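Local structure of plasmodesmata-located protein 8 (Arabidopsis thaliana, 6GRF) at residues A[201-204]-A[209-212]. The protein probably modulates cell-to-cell trafficking through plasmodesmata, as a membrane protein whose extracellular part carries two DUF26 (Gnk2-homologous) domains in tandem. Residues are numbered along the deposited sequence; the frame is centred on the assembly and turned at random.
Sequences EVYL and ARYW
Ala209 and Val202 face each other as a hydrogen-bonded antiparallel pair and hold the two strands together, each residue using its own N-H and C=O. Val202 N gives a nearly straight bond to Ala209 O at 2.9 Å, while Ala209 N answers with one of 3.0 Å to Val202 O. The same Ala209 carbonyl oxygen also receives a CA-H contact from Glu201 CA, 3.5 Å away. Both side chains of this pair lie on the helix-facing side of the sheet, where Val202 packs on Lys189 and Leu190 of helix 176-193 and the Ala209 methyl meets Ala168 of strand 164-170.

Arg210 comes next, on the other face, opposite Glu201 in a non-hydrogen-bonded pair whose CA atoms are 4.2 Å apart. Strands 199-204 and 207-213 form a beta hairpin within the five-stranded antiparallel sheet of the second DUF26 domain, strand 207-213 being its central strand, with strand 122-127 flanking the hairpin on one side and strand 164-170 on the other. Glu201 and Arg210 run side by side off this sheet and touch through their aliphatic parts, Glu201 CB lying 3.7 Å from Arg210 CG. Glu201 OE1 sits 3.3 Å from Arg210 CD. There the Arg210 chain bends (chi3 -82°) and turns its guanidinium away from the carboxylate. Glu201 OE1 and Arg210 NE stay 4.4 Å apart, too long for a salt bridge, although the opposite charges probably still attract. The carboxylate instead takes a hydrogen bond from its own strand: Tyr203 OH reaches Glu201 OE1 at 3.1 Å, from above the carboxylate plane. Tyr203 OH also lies at the edge of the Arg210 guanidinium, near its plane.

Tyr211 returns to the helix side, its hydroxyl hydrogen-bonded to Ala197 O and to Arg142 NH2 of helix 136-149.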
ATOM      1  N   GLU A 201      -7.797  -9.616   2.468  1.00 32.61           N
ATOM      2  CA  GLU A 201      -7.138  -8.358   2.117  1.00 32.70           C
ATOM      3  C   GLU A 201      -6.555  -8.484   0.706  1.00 31.49           C
ATOM      4  O   GLU A 201      -6.035  -9.519   0.343  1.00 31.72           O
ATOM      5  CB  GLU A 201      -6.097  -7.967   3.172  1.00 34.94           C
ATOM      6  CG  GLU A 201      -5.156  -9.079   3.625  1.00 39.14           C
ATOM      7  CD  GLU A 201      -4.148  -8.675   4.709  1.00 42.38           C
ATOM      8  OE1 GLU A 201      -4.340  -7.589   5.327  1.00 45.08           O
ATOM      9  OE2 GLU A 201      -3.157  -9.433   4.945  1.00 45.30           O
ATOM     10  N   VAL A 202      -6.710  -7.424  -0.091  1.00 30.19           N
ATOM     11  CA  VAL A 202      -6.088  -7.312  -1.394  1.00 30.28           C
ATOM     12  C   VAL A 202      -5.329  -5.984  -1.490  1.00 29.55           C
ATOM     13  O   VAL A 202      -5.879  -4.900  -1.223  1.00 28.31           O
ATOM     14  CB  VAL A 202      -7.127  -7.442  -2.518  1.00 30.11           C
ATOM     15  CG1 VAL A 202      -6.611  -6.883  -3.834  1.00 30.11           C
ATOM     16  CG2 VAL A 202      -7.559  -8.886  -2.678  1.00 31.64           C
ATOM     17  N   TYR A 203      -4.059  -6.084  -1.897  1.00 29.51           N
ATOM     18  CA  TYR A 203      -3.188  -4.938  -2.070  1.00 28.96           C
ATOM     19  C   TYR A 203      -2.783  -4.852  -3.541  1.00 28.61           C
ATOM     20  O   TYR A 203      -2.178  -5.776  -4.065  1.00 29.07           O
ATOM     21  CB  TYR A 203      -1.950  -5.060  -1.188  1.00 29.58           C
ATOM     22  CG  TYR A 203      -2.239  -5.041   0.288  1.00 30.46           C
ATOM     23  CD1 TYR A 203      -2.147  -3.870   1.014  1.00 30.34           C
ATOM     24  CD2 TYR A 203      -2.597  -6.196   0.959  1.00 31.00           C
ATOM     25  CE1 TYR A 203      -2.415  -3.842   2.371  1.00 30.84           C
ATOM     26  CE2 TYR A 203      -2.873  -6.185   2.313  1.00 31.80           C
ATOM     27  CZ  TYR A 203      -2.790  -5.002   3.017  1.00 31.40           C
ATOM     28  OH  TYR A 203      -3.049  -4.983   4.349  1.00 33.31           O
ATOM     29  N   LEU A 204      -3.176  -3.756  -4.191  1.00 27.58           N
ATOM     30  CA  LEU A 204      -2.742  -3.455  -5.536  1.00 28.31           C
ATOM     31  C   LEU A 204      -1.624  -2.416  -5.458  1.00 27.95           C
ATOM     32  O   LEU A 204      -1.279  -1.957  -4.383  1.00 27.05           O
ATOM     33  CB  LEU A 204      -3.934  -2.941  -6.347  1.00 28.09           C
ATOM     34  CG  LEU A 204      -5.173  -3.831  -6.314  1.00 28.15           C
ATOM     35  CD1 LEU A 204      -6.214  -3.318  -7.290  1.00 28.13           C
ATOM     36  CD2 LEU A 204      -4.817  -5.280  -6.616  1.00 28.71           C
ATOM     37  N   ALA A 209      -7.681  -2.796   0.040  1.00 28.11           N
ATOM     38  CA  ALA A 209      -8.968  -2.970   0.661  1.00 27.67           C
ATOM     39  C   ALA A 209      -8.960  -4.288   1.437  1.00 28.61           C
ATOM     40  O   ALA A 209      -8.380  -5.273   0.973  1.00 27.86           O
ATOM     41  CB  ALA A 209     -10.042  -2.947  -0.390  1.00 28.18           C
ATOM     42  N   ARG A 210      -9.578  -4.255   2.624  1.00 34.01           N
ATOM     43  CA  ARG A 210      -9.653  -5.364   3.570  1.00 34.29           C
ATOM     44  C   ARG A 210     -11.091  -5.434   4.085  1.00 31.36           C
ATOM     45  O   ARG A 210     -11.728  -4.425   4.234  1.00 29.81           O
ATOM     46  CB  ARG A 210      -8.805  -5.167   4.838  1.00 37.60           C
ATOM     47  CG  ARG A 210      -7.337  -4.845   4.626  1.00 42.67           C
ATOM     48  CD  ARG A 210      -6.454  -5.155   5.830  1.00 46.45           C
ATOM     49  NE  ARG A 210      -6.479  -4.107   6.838  1.00 49.92           N
ATOM     50  CZ  ARG A 210      -7.363  -4.041   7.831  1.00 51.28           C
ATOM     51  NH1 ARG A 210      -8.249  -5.015   7.976  1.00 49.95           N
ATOM     52  NH2 ARG A 210      -7.359  -3.007   8.662  1.00 52.27           N
ATOM     53  N   TYR A 211     -11.557  -6.635   4.399  1.00 30.65           N
ATOM     54  CA  TYR A 211     -12.779  -6.789   5.204  1.00 30.33           C
ATOM     55  C   TYR A 211     -12.556  -7.941   6.186  1.00 30.72           C
ATOM     56  O   TYR A 211     -11.723  -8.812   5.951  1.00 29.35           O
ATOM     57  CB  TYR A 211     -14.018  -7.016   4.331  1.00 29.77           C
ATOM     58  CG  TYR A 211     -14.088  -8.411   3.771  1.00 29.63           C
ATOM     59  CD1 TYR A 211     -14.599  -9.457   4.522  1.00 29.81           C
ATOM     60  CD2 TYR A 211     -13.553  -8.705   2.530  1.00 29.58           C
ATOM     61  CE1 TYR A 211     -14.602 -10.753   4.041  1.00 29.99           C
ATOM     62  CE2 TYR A 211     -13.572  -9.991   2.022  1.00 29.77           C
ATOM     63  CZ  TYR A 211     -14.099 -11.018   2.782  1.00 30.09           C
ATOM     64  OH  TYR A 211     -14.109 -12.287   2.288  1.00 31.03           O
ATOM     65  N   TRP A 212     -13.326  -7.919   7.279  1.00 32.02           N
ATOM     66  CA  TRP A 212     -13.275  -8.942   8.313  1.00 34.03           C
ATOM     67  C   TRP A 212     -14.621  -8.993   9.064  1.00 35.42           C
ATOM     68  O   TRP A 212     -15.383  -8.022   9.088  1.00 33.84           O
ATOM     69  CB  TRP A 212     -12.068  -8.684   9.229  1.00 34.51           C
ATOM     70  CG  TRP A 212     -12.169  -7.410  10.002  1.00 35.69           C
ATOM     71  CD1 TRP A 212     -12.646  -7.276  11.269  1.00 37.61           C
ATOM     72  CD2 TRP A 212     -11.827  -6.081   9.567  1.00 36.07           C
ATOM     73  NE1 TRP A 212     -12.617  -5.966  11.658  1.00 38.81           N
ATOM     74  CE2 TRP A 212     -12.106  -5.209  10.640  1.00 37.49           C
ATOM     75  CE3 TRP A 212     -11.296  -5.537   8.390  1.00 35.61           C
ATOM     76  CZ2 TRP A 212     -11.894  -3.833  10.571  1.00 38.52           C
ATOM     77  CZ3 TRP A 212     -11.091  -4.175   8.318  1.00 36.69           C
ATOM     78  CH2 TRP A 212     -11.385  -3.334   9.394  1.00 38.26           C
TER